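Local coordinates for methionine import ATP-binding protein metN 2 (Enterococcus faecalis, PDB 2QSW) that probably serves as the ATP-binding subunit of an ABC-type importer, represented here by its C-terminal NIL domain, which has an ACT-like fold, at residues E14-Q19 against S52-N57; P38-I43 against G67-Q72. One frame throughout, in Å; residues are numbered along the deposited sequence. Where two conformers were deposited one is given.

The two faces of one antiparallel sheet are illustrated by these contacts, whose centres lie about 13 Å apart. Interaction 1 places helix 13-19 over one face; interaction 2 sets helix 39-47 against the other, and that helix carries His42, a zinc ligand. They meet where strands 50-61 and 64-74 pair: Gln55 O lies 2.8 Å from Tyr70 N and Ile54 N lies 2.8 Å from Tyr70 O, both probable hydrogen bonds. Apolar contacts follow the same seam, with Met16 SE 3.5 Å from Tyr70 CD1 on one face and, in the conformer of Leu69 given, Ile53 CG2 3.5 Å from Leu69 CD1 on the other.

Interaction 1 of 2, residues E14-Q19 against S52-N57; sequences EEMLEQ and SIIQGN
Met16 and Ile54 show how one long side chain ties a short helix to a strand. Met16, present as selenomethionine, reaches from segment 14-19 to 52-57. Its CG lies beside the backbone N (chi1 -57°) and the chain is extended from there, so that it carries its atoms past Ile54 one after another. The branch methyl does the touching: Ile54 CG2 lies 3.7 Å from Met16 CG, with the selenium close behind, Met16 SE being 4.0 Å from Ile54 CG2. The two side chains cross obliquely in an apolar contact.

Farther out, the terminal methyl meets Gln55, whose chain crosses that of Met16 at about a right angle. In the modelled conformer of Gln55, OE1 is 3.3 Å from Met16 CE. Since this glutamine adopts two conformers, that approach is less certain than the one to Ile54, and it belongs to the exposed margin of the contact.

Two consecutive strand residues can face the same helix because the strand is irregular here. Ile54 and Gln55 both stand opposite Tyr70 in a classic beta bulge, and the backbone of Ile54 is turned to a psi of -45°, which breaks the usual alternation and directs both CB atoms toward Met16.

Around this pairing, Ile54 touches Ile25 and Tyr20, and Met16 also rests on Tyr70 of strand 64-74. Met16 and Leu17 both touch Ile25 of strand 24-31 and Ile97 beyond strand 93-96, and helix 13-19 packs on these parts of one face of the sheet.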
loop_
_atom_site.group_PDB
_atom_site.type_symbol
_atom_site.label_atom_id
_atom_site.label_comp_id
_atom_site.label_asym_id
_atom_site.label_seq_id
_atom_site.Cartn_x
_atom_site.Cartn_y
_atom_site.Cartn_z
ATOM N N GLU A 14 -6.565 -4.250 13.071
ATOM C CA GLU A 14 -7.875 -4.663 12.562
ATOM C C GLU A 14 -9.008 -4.045 13.378
ATOM O O GLU A 14 -10.087 -3.862 12.849
ATOM C CB GLU A 14 -8.047 -6.183 12.425
ATOM C CG GLU A 14 -7.198 -6.777 11.337
ATOM C CD GLU A 14 -5.775 -7.079 11.770
ATOM O OE1 GLU A 14 -5.405 -6.901 12.953
ATOM O OE2 GLU A 14 -5.003 -7.554 10.916
ATOM N N GLU A 15 -8.719 -3.584 14.586
ATOM C CA GLU A 15 -9.742 -2.826 15.343
ATOM C C GLU A 15 -10.098 -1.479 14.669
ATOM O O GLU A 15 -11.239 -1.006 14.720
ATOM C CB GLU A 15 -9.328 -2.660 16.775
ATOM C CG GLU A 15 -9.318 -3.960 17.472
ATOM C CD GLU A 15 -9.058 -3.798 18.924
ATOM O OE1 GLU A 15 -10.003 -3.411 19.658
ATOM O OE2 GLU A 15 -7.899 -4.035 19.342
HETATM N N MSE A 16 -9.130 -0.870 14.001
HETATM C CA MSE A 16 -9.417 0.306 13.205
HETATM C C MSE A 16 -10.299 -0.029 12.025
HETATM O O MSE A 16 -11.264 0.682 11.757
HETATM C CB MSE A 16 -8.134 0.956 12.687
HETATM C CG MSE A 16 -7.184 1.341 13.777
HETATM SE SE MSE A 16 -5.561 2.111 13.026
HETATM C CE MSE A 16 -4.483 2.173 14.626
ATOM N N LEU A 17 -10.014 -1.153 11.342
ATOM C CA LEU A 17 -10.851 -1.581 10.224
ATOM C C LEU A 17 -12.271 -1.903 10.676
ATOM O O LEU A 17 -13.266 -1.640 9.976
ATOM C CB LEU A 17 -10.234 -2.819 9.565
ATOM C CG LEU A 17 -8.885 -2.601 8.871
ATOM C CD1 LEU A 17 -8.201 -3.916 8.558
ATOM C CD2 LEU A 17 -9.121 -1.789 7.605
ATOM N N GLU A 18 -12.354 -2.435 11.882
ATOM C CA GLU A 18 -13.635 -2.775 12.426
ATOM C C GLU A 18 -14.462 -1.521 12.683
ATOM O O GLU A 18 -15.681 -1.509 12.401
ATOM C CB GLU A 18 -13.416 -3.586 13.701
ATOM C CG GLU A 18 -14.679 -4.214 14.283
ATOM C CD GLU A 18 -14.458 -4.809 15.655
ATOM O OE1 GLU A 18 -13.463 -4.390 16.304
ATOM O OE2 GLU A 18 -15.301 -5.649 16.095
ATOM N N GLN A 19 -13.853 -0.468 13.237
ATOM C CA GLN A 19 -14.627 0.716 13.601
ATOM C C GLN A 19 -14.855 1.692 12.454
ATOM O O GLN A 19 -15.790 2.506 12.515
ATOM C CB GLN A 19 -13.984 1.460 14.770
ATOM C CG GLN A 19 -13.831 0.618 16.010
ATOM C CD GLN A 19 -15.132 -0.037 16.441
ATOM O OE1 GLN A 19 -15.258 -1.273 16.453
ATOM N NE2 GLN A 19 -16.125 0.791 16.743
ATOM N N SER A 52 -10.413 11.271 8.082
ATOM C CA SER A 52 -10.699 11.138 9.492
ATOM C C SER A 52 -9.458 10.626 10.184
ATOM O O SER A 52 -8.917 9.613 9.770
ATOM C CB SER A 52 -11.844 10.147 9.758
ATOM O OG SER A 52 -13.046 10.494 9.090
ATOM N N ILE A 53 -8.991 11.295 11.224
ATOM C CA ILE A 53 -7.895 10.822 12.008
ATOM C C ILE A 53 -8.372 9.793 13.042
ATOM O O ILE A 53 -9.280 10.058 13.844
ATOM C CB ILE A 53 -7.106 11.974 12.655
ATOM C CG1 ILE A 53 -6.566 12.920 11.570
ATOM C CG2 ILE A 53 -5.958 11.435 13.515
ATOM C CD1 ILE A 53 -6.170 14.286 12.129
ATOM N N ILE A 54 -7.784 8.605 12.954
ATOM C CA ILE A 54 -8.095 7.496 13.841
ATOM C C ILE A 54 -7.176 7.449 15.058
ATOM O O ILE A 54 -7.614 7.246 16.186
ATOM C CB ILE A 54 -7.993 6.154 13.073
ATOM C CG1 ILE A 54 -8.979 6.176 11.918
ATOM C CG2 ILE A 54 -8.235 4.913 14.008
ATOM C CD1 ILE A 54 -8.928 4.923 11.094
ATOM N N GLN A 55 -5.883 7.623 14.803
ATOM C CA GLN A 55 -4.877 7.539 15.842
ATOM C C GLN A 55 -3.640 8.250 15.337
ATOM O O GLN A 55 -3.395 8.303 14.161
ATOM C CB GLN A 55 -4.540 6.076 16.146
ATOM C CG GLN A 55 -3.470 5.887 17.218
ATOM C CD GLN A 55 -2.829 4.518 17.159
ATOM O OE1 GLN A 55 -3.464 3.525 17.476
ATOM N NE2 GLN A 55 -1.567 4.465 16.733
ATOM N N GLY A 56 -2.849 8.816 16.240
ATOM C CA GLY A 56 -1.653 9.493 15.764
ATOM C C GLY A 56 -0.738 9.875 16.898
ATOM O O GLY A 56 -1.204 10.078 18.007
ATOM N N ASN A 57 0.535 10.036 16.575
ATOM C CA ASN A 57 1.490 10.615 17.475
ATOM C C ASN A 57 2.503 11.357 16.624
ATOM O O ASN A 57 3.303 10.712 15.933
ATOM C CB ASN A 57 2.174 9.570 18.317
ATOM C CG ASN A 57 3.122 10.190 19.368
ATOM O OD1 ASN A 57 3.840 11.166 19.120
ATOM N ND2 ASN A 57 3.135 9.594 20.539
#

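Interaction 2 of 2, residues P38-I43 against G67-Q72; sequences PIISHI and GSLYIQ. With ZN (zinc ion), chain C.
Ile40 meets Leu69 and Ile71 through a single methyl group, and tracing its side chain from the root shows how lightly this helix touches strand 64-74. The CB points toward the strand, yet Ile40 CB is still 6.1 Å from Leu69 CD2. Ile40 CG1 comes nearer, at 4.7 Å from Leu69 CD2, and the turn beyond it (chi2 -62°) brings the tip to the strand. There, in the conformer of Leu69 given, Ile40 CD1 lies 4.3 Å from Leu69 CD2 and 4.4 Å from Ile71 CD1. The tip therefore bridges two residues that are two apart on the strand and share one face of it. CG2, the other branch, makes no close approach to this strand; the side chain of Ile40 also touches Val51 of strand 50-61. One turn on, Ile43, in the conformer given, approaches Ile71 more loosely and leans on Leu87 of helix 77-89.

The helix start is tied internally. Pro38, at the N-cap position, offers its carbonyl O to His42 N at 2.9 Å and to Ser41 OG at 3.2 Å, the hydroxyl lying 44° out of the carbonyl plane. His42 binds zinc through NE2 at 2.0 Å, and Glu46, one turn later, is the second protein ligand. With helix 77-89 beside helix 39-47 over the same face of the four-stranded antiparallel sheet, this gives the beta-alpha-beta-beta-alpha-beta topology of ACT-like domains.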
loop_
_atom_site.group_PDB
_atom_site.type_symbol
_atom_site.label_atom_id
_atom_site.label_comp_id
_atom_site.label_asym_id
_atom_site.label_seq_id
_atom_site.Cartn_x
_atom_site.Cartn_y
_atom_site.Cartn_z
ATOM N N PRO A 38 0.968 22.117 3.398
ATOM C CA PRO A 38 -0.104 21.630 4.279
ATOM C C PRO A 38 -0.676 20.310 3.750
ATOM O O PRO A 38 -1.606 20.283 2.966
ATOM C CB PRO A 38 -1.092 22.780 4.268
ATOM C CG PRO A 38 -0.309 23.977 3.760
ATOM C CD PRO A 38 0.566 23.358 2.728
ATOM N N ILE A 39 -0.024 19.232 4.137
ATOM C CA ILE A 39 -0.194 17.901 3.509
ATOM C C ILE A 39 -1.642 17.442 3.454
ATOM O O ILE A 39 -2.171 17.054 2.394
ATOM C CB ILE A 39 0.589 16.822 4.299
ATOM C CG1 ILE A 39 2.097 17.062 4.217
ATOM C CG2 ILE A 39 0.257 15.402 3.786
ATOM C CD1 ILE A 39 2.689 16.898 2.859
ATOM N N ILE A 40 -2.311 17.486 4.608
ATOM C CA ILE A 40 -3.653 16.879 4.645
ATOM C C ILE A 40 -4.626 17.676 3.804
ATOM O O ILE A 40 -5.382 17.123 2.989
ATOM C CB ILE A 40 -4.194 16.680 6.067
ATOM C CG1 ILE A 40 -3.309 15.679 6.820
ATOM C CG2 ILE A 40 -5.658 16.234 6.018
ATOM C CD1 ILE A 40 -3.230 14.246 6.234
ATOM N N SER A 41 -4.640 19.002 3.941
ATOM C CA SER A 41 -5.543 19.780 3.063
ATOM C C SER A 41 -5.162 19.650 1.587
ATOM O O SER A 41 -6.038 19.670 0.698
ATOM C CB SER A 41 -5.608 21.258 3.477
ATOM O OG SER A 41 -4.314 21.784 3.615
ATOM N N HIS A 42 -3.860 19.565 1.315
ATOM C CA HIS A 42 -3.396 19.450 -0.048
ATOM C C HIS A 42 -4.011 18.216 -0.749
ATOM O O HIS A 42 -4.545 18.293 -1.851
ATOM C CB HIS A 42 -1.886 19.347 -0.030
ATOM C CG HIS A 42 -1.267 19.346 -1.384
ATOM N ND1 HIS A 42 -0.819 20.497 -1.992
ATOM C CD2 HIS A 42 -1.029 18.343 -2.256
ATOM C CE1 HIS A 42 -0.327 20.198 -3.182
ATOM N NE2 HIS A 42 -0.432 18.898 -3.362
ATOM N N ILE A 43 -3.958 17.085 -0.065
ATOM C CA ILE A 43 -4.506 15.854 -0.651
ATOM C C ILE A 43 -6.043 15.865 -0.688
ATOM O O ILE A 43 -6.630 15.361 -1.648
ATOM C CB ILE A 43 -3.912 14.535 -0.028
ATOM C CG1 ILE A 43 -4.356 14.275 1.428
ATOM C CG2 ILE A 43 -2.412 14.556 -0.192
ATOM C CD1 ILE A 43 -4.429 12.790 1.746
ATOM N N GLY A 67 6.647 11.415 13.288
ATOM C CA GLY A 67 5.749 10.486 13.888
ATOM C C GLY A 67 4.848 9.761 12.898
ATOM O O GLY A 67 5.237 9.588 11.748
ATOM N N SER A 68 3.662 9.373 13.364
ATOM C CA SER A 68 2.744 8.598 12.548
ATOM C C SER A 68 1.311 9.093 12.733
ATOM O O SER A 68 0.947 9.646 13.782
ATOM C CB SER A 68 2.813 7.143 12.917
ATOM O OG SER A 68 2.490 6.953 14.263
ATOM N N LEU A 69 0.524 8.867 11.695
ATOM C CA LEU A 69 -0.884 9.205 11.686
ATOM C C LEU A 69 -1.616 8.083 10.975
ATOM O O LEU A 69 -1.212 7.713 9.885
ATOM C CB LEU A 69 -1.054 10.507 10.924
ATOM C CG LEU A 69 -2.339 11.296 11.058
ATOM C CD1 LEU A 69 -2.602 11.763 12.500
ATOM C CD2 LEU A 69 -2.239 12.472 10.068
ATOM N N TYR A 70 -2.667 7.554 11.592
ATOM C CA TYR A 70 -3.555 6.592 10.938
ATOM C C TYR A 70 -4.845 7.350 10.563
ATOM O O TYR A 70 -5.492 7.997 11.406
ATOM C CB TYR A 70 -3.905 5.463 11.876
ATOM C CG TYR A 70 -2.766 4.557 12.222
ATOM C CD1 TYR A 70 -2.618 3.337 11.589
ATOM C CD2 TYR A 70 -1.842 4.909 13.202
ATOM C CE1 TYR A 70 -1.578 2.487 11.909
ATOM C CE2 TYR A 70 -0.796 4.064 13.551
ATOM C CZ TYR A 70 -0.681 2.848 12.891
ATOM O OH TYR A 70 0.335 2.009 13.226
ATOM N N ILE A 71 -5.158 7.349 9.286
ATOM C CA ILE A 71 -6.291 8.059 8.771
ATOM C C ILE A 71 -7.175 7.188 7.917
ATOM O O ILE A 71 -6.701 6.244 7.252
ATOM C CB ILE A 71 -5.863 9.292 7.952
ATOM C CG1 ILE A 71 -5.129 8.981 6.663
ATOM C CG2 ILE A 71 -5.086 10.292 8.786
ATOM C CD1 ILE A 71 -4.920 10.254 5.803
ATOM N N GLN A 72 -8.459 7.456 7.968
ATOM C CA GLN A 72 -9.411 6.885 7.027
ATOM C C GLN A 72 -9.581 7.845 5.843
ATOM O O GLN A 72 -9.893 9.016 6.039
ATOM C CB GLN A 72 -10.764 6.603 7.672
ATOM C CG GLN A 72 -11.771 6.015 6.721
ATOM C CD GLN A 72 -13.159 5.961 7.344
ATOM O OE1 GLN A 72 -13.581 6.930 8.001
ATOM N NE2 GLN A 72 -13.896 4.856 7.116
HETATM ZN ZN ZN C . -0.224 17.976 -5.154
#